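DUF4974 domain-containing protein (Parabacteroides distasonis, PDB 4M0N) is a putative anti-sigma factor of the FecR family, likely restraining a sigma factor, and is represented here by a C-terminal fragment of the longer membrane protein. Local coordinates at residues L128-I133 with E147-V152. The protein carries 1 engineered substitution. Residues are numbered along the deposited sequence; the frame is centred on the assembly and turned at random. Where two conformers were deposited one is given.
Sequences LPNEQI and EDAQKV
N130 carries both direct hydrogen bonds to the segment E147-V152, one from its backbone and one from its side chain. Its carbonyl O accepts from E147 N at 3.0 Å, with the donor above the carbonyl plane. Its side-chain OD1 takes the N-H of A149 at 3.0 Å, a nearly straight bond (162°) whose donor is somewhat tilted from the carbonyl plane. OD1 also rests 3.4 Å from A149 CB. An alanine in place of N130 would probably leave A149 N without this acceptor at the start of the helix, the E147 N bond to the backbone O being the one direct hydrogen bond left between the segments. D148 is the N-cap: its OD1 accepts from K151 N and, weakly, from Q150 N.

The Q132 and E147 side chains run alongside each other in the same direction, their amide and carboxylate planes 67° apart. Q132 CG is anti to the backbone N, and the chain continues straight to CD. Its OE1 lies 3.5 Å from E147 CB; NE2 reaches V152 CG2 at 3.9 Å and donates to S110 OG. A bend at chi2 (58°) turns E147 CD off the extended course; OE2 accepts from D148 N and is also hydrogen-bonded to Y161 OH.

Two waters add bridges. One donates to E131 O and E147 O, the other to Q132 OE1 and E147 OE1, which is also hydrogen-bonded to N163 ND2.

The contact joins the type II turn L128-E131, which leads from strand 123-127 of one sheet into strand 131-136 of the other, to the short helix 149-152 that follows edge strand 142-146. E131 forms a salt bridge with K144 on that edge strand, and K151 one with E197 on strand 193-199, tying the helix to what is probably the FecR C-terminal region.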
loop_
_atom_site.group_PDB
_atom_site.type_symbol
_atom_site.label_atom_id
_atom_site.label_comp_id
_atom_site.label_asym_id
_atom_site.label_seq_id
_atom_site.Cartn_x
_atom_site.Cartn_y
_atom_site.Cartn_z
ATOM N N LEU A 128 6.263 15.757 -4.210
ATOM C CA LEU A 128 5.720 16.083 -5.501
ATOM C C LEU A 128 5.471 14.800 -6.302
ATOM O O LEU A 128 5.814 13.710 -5.858
ATOM C CB LEU A 128 6.760 16.934 -6.244
ATOM C CG LEU A 128 7.102 18.287 -5.637
ATOM C CD1 LEU A 128 8.301 18.864 -6.406
ATOM C CD2 LEU A 128 5.874 19.156 -5.775
ATOM N N PRO A 129 4.876 14.941 -7.509
ATOM C CA PRO A 129 4.573 13.738 -8.277
ATOM C C PRO A 129 5.774 12.856 -8.537
ATOM O O PRO A 129 6.867 13.320 -8.822
ATOM C CB PRO A 129 3.968 14.303 -9.567
ATOM C CG PRO A 129 3.271 15.554 -9.095
ATOM C CD PRO A 129 4.263 16.132 -8.121
ATOM N N ASN A 130 5.551 11.564 -8.370
ATOM C CA ASN A 130 6.574 10.541 -8.534
ATOM C C ASN A 130 7.731 10.637 -7.536
ATOM O O ASN A 130 8.843 10.215 -7.808
ATOM C CB ASN A 130 7.014 10.441 -9.971
ATOM C CG ASN A 130 5.831 10.225 -10.901
ATOM O OD1 ASN A 130 4.953 9.413 -10.604
ATOM N ND2 ASN A 130 5.725 11.039 -11.911
ATOM N N GLU A 131 7.432 11.240 -6.388
ATOM C CA GLU A 131 8.228 11.122 -5.185
ATOM C C GLU A 131 7.467 10.275 -4.174
ATOM O O GLU A 131 6.245 10.144 -4.229
ATOM C CB GLU A 131 8.511 12.514 -4.604
ATOM C CG GLU A 131 9.278 13.406 -5.558
ATOM C CD GLU A 131 9.782 14.680 -4.870
ATOM O OE1 GLU A 131 9.010 15.250 -4.053
ATOM O OE2 GLU A 131 10.940 15.080 -5.142
ATOM N N GLN A 132 8.217 9.676 -3.268
ATOM C CA GLN A 132 7.679 8.752 -2.322
ATOM C C GLN A 132 8.439 8.874 -1.023
ATOM O O GLN A 132 9.611 9.185 -1.035
ATOM C CB GLN A 132 7.904 7.345 -2.912
ATOM C CG GLN A 132 7.603 6.148 -2.086
ATOM C CD GLN A 132 7.885 4.887 -2.867
ATOM O OE1 GLN A 132 9.051 4.479 -3.085
ATOM N NE2 GLN A 132 6.826 4.265 -3.291
ATOM N N ILE A 133 7.752 8.592 0.077
ATOM C CA ILE A 133 8.384 8.401 1.376
ATOM C C ILE A 133 8.096 6.979 1.825
ATOM O O ILE A 133 6.966 6.488 1.687
ATOM C CB ILE A 133 7.847 9.387 2.407
ATOM C CG1 ILE A 133 8.403 10.787 2.106
ATOM C CG2 ILE A 133 8.175 8.948 3.838
ATOM C CD1 ILE A 133 7.607 11.839 2.820
ATOM N N GLU A 147 9.852 7.463 -7.267
ATOM C CA GLU A 147 9.234 6.200 -7.671
ATOM C C GLU A 147 8.093 6.560 -8.592
ATOM O O GLU A 147 7.422 7.581 -8.411
ATOM C CB GLU A 147 8.729 5.407 -6.454
ATOM C CG GLU A 147 8.112 4.049 -6.789
ATOM C CD GLU A 147 9.076 3.148 -7.524
ATOM O OE1 GLU A 147 9.819 2.407 -6.865
ATOM O OE2 GLU A 147 9.071 3.165 -8.774
ATOM N N ASP A 148 7.858 5.697 -9.566
ATOM C CA ASP A 148 6.772 5.859 -10.530
ATOM C C ASP A 148 5.435 5.551 -9.895
ATOM O O ASP A 148 5.096 4.383 -9.652
ATOM C CB ASP A 148 7.058 4.918 -11.716
ATOM C CG ASP A 148 6.079 5.063 -12.840
ATOM O OD1 ASP A 148 4.947 5.477 -12.615
ATOM O OD2 ASP A 148 6.453 4.760 -13.997
ATOM N N ALA A 149 4.660 6.597 -9.584
ATOM C CA ALA A 149 3.405 6.428 -8.875
ATOM C C ALA A 149 2.354 5.707 -9.722
ATOM O O ALA A 149 1.439 5.119 -9.164
ATOM C CB ALA A 149 2.860 7.786 -8.410
ATOM N N GLN A 150 2.477 5.770 -11.055
ATOM C CA GLN A 150 1.565 5.007 -11.920
ATOM C C GLN A 150 1.774 3.503 -11.678
ATOM O O GLN A 150 0.799 2.719 -11.678
ATOM C CB GLN A 150 1.771 5.396 -13.384
ATOM C CG GLN A 150 0.825 4.709 -14.333
ATOM C CD GLN A 150 0.880 5.297 -15.716
ATOM O OE1 GLN A 150 1.856 5.921 -16.089
ATOM N NE2 GLN A 150 -0.179 5.094 -16.486
ATOM N N LYS A 151 3.011 3.088 -11.429
ATOM C CA LYS A 151 3.306 1.684 -11.155
ATOM C C LYS A 151 2.947 1.319 -9.720
ATOM O O LYS A 151 2.428 0.209 -9.442
ATOM C CB LYS A 151 4.763 1.387 -11.464
ATOM C CG LYS A 151 5.087 1.503 -12.953
ATOM C CD LYS A 151 6.532 1.124 -13.220
ATOM C CE LYS A 151 6.965 1.288 -14.676
ATOM N NZ LYS A 151 6.018 0.758 -15.692
ATOM N N VAL A 152 3.187 2.252 -8.801
ATOM C CA VAL A 152 2.834 2.056 -7.384
ATOM C C VAL A 152 1.358 1.713 -7.264
ATOM O O VAL A 152 0.986 0.858 -6.439
ATOM C CB VAL A 152 3.169 3.309 -6.532
ATOM C CG1 VAL A 152 2.600 3.200 -5.099
ATOM C CG2 VAL A 152 4.667 3.505 -6.431
HETATM O O HOH W 1 5.654 7.937 -6.169
HETATM O O HOH W 2 10.175 2.403 -4.173
#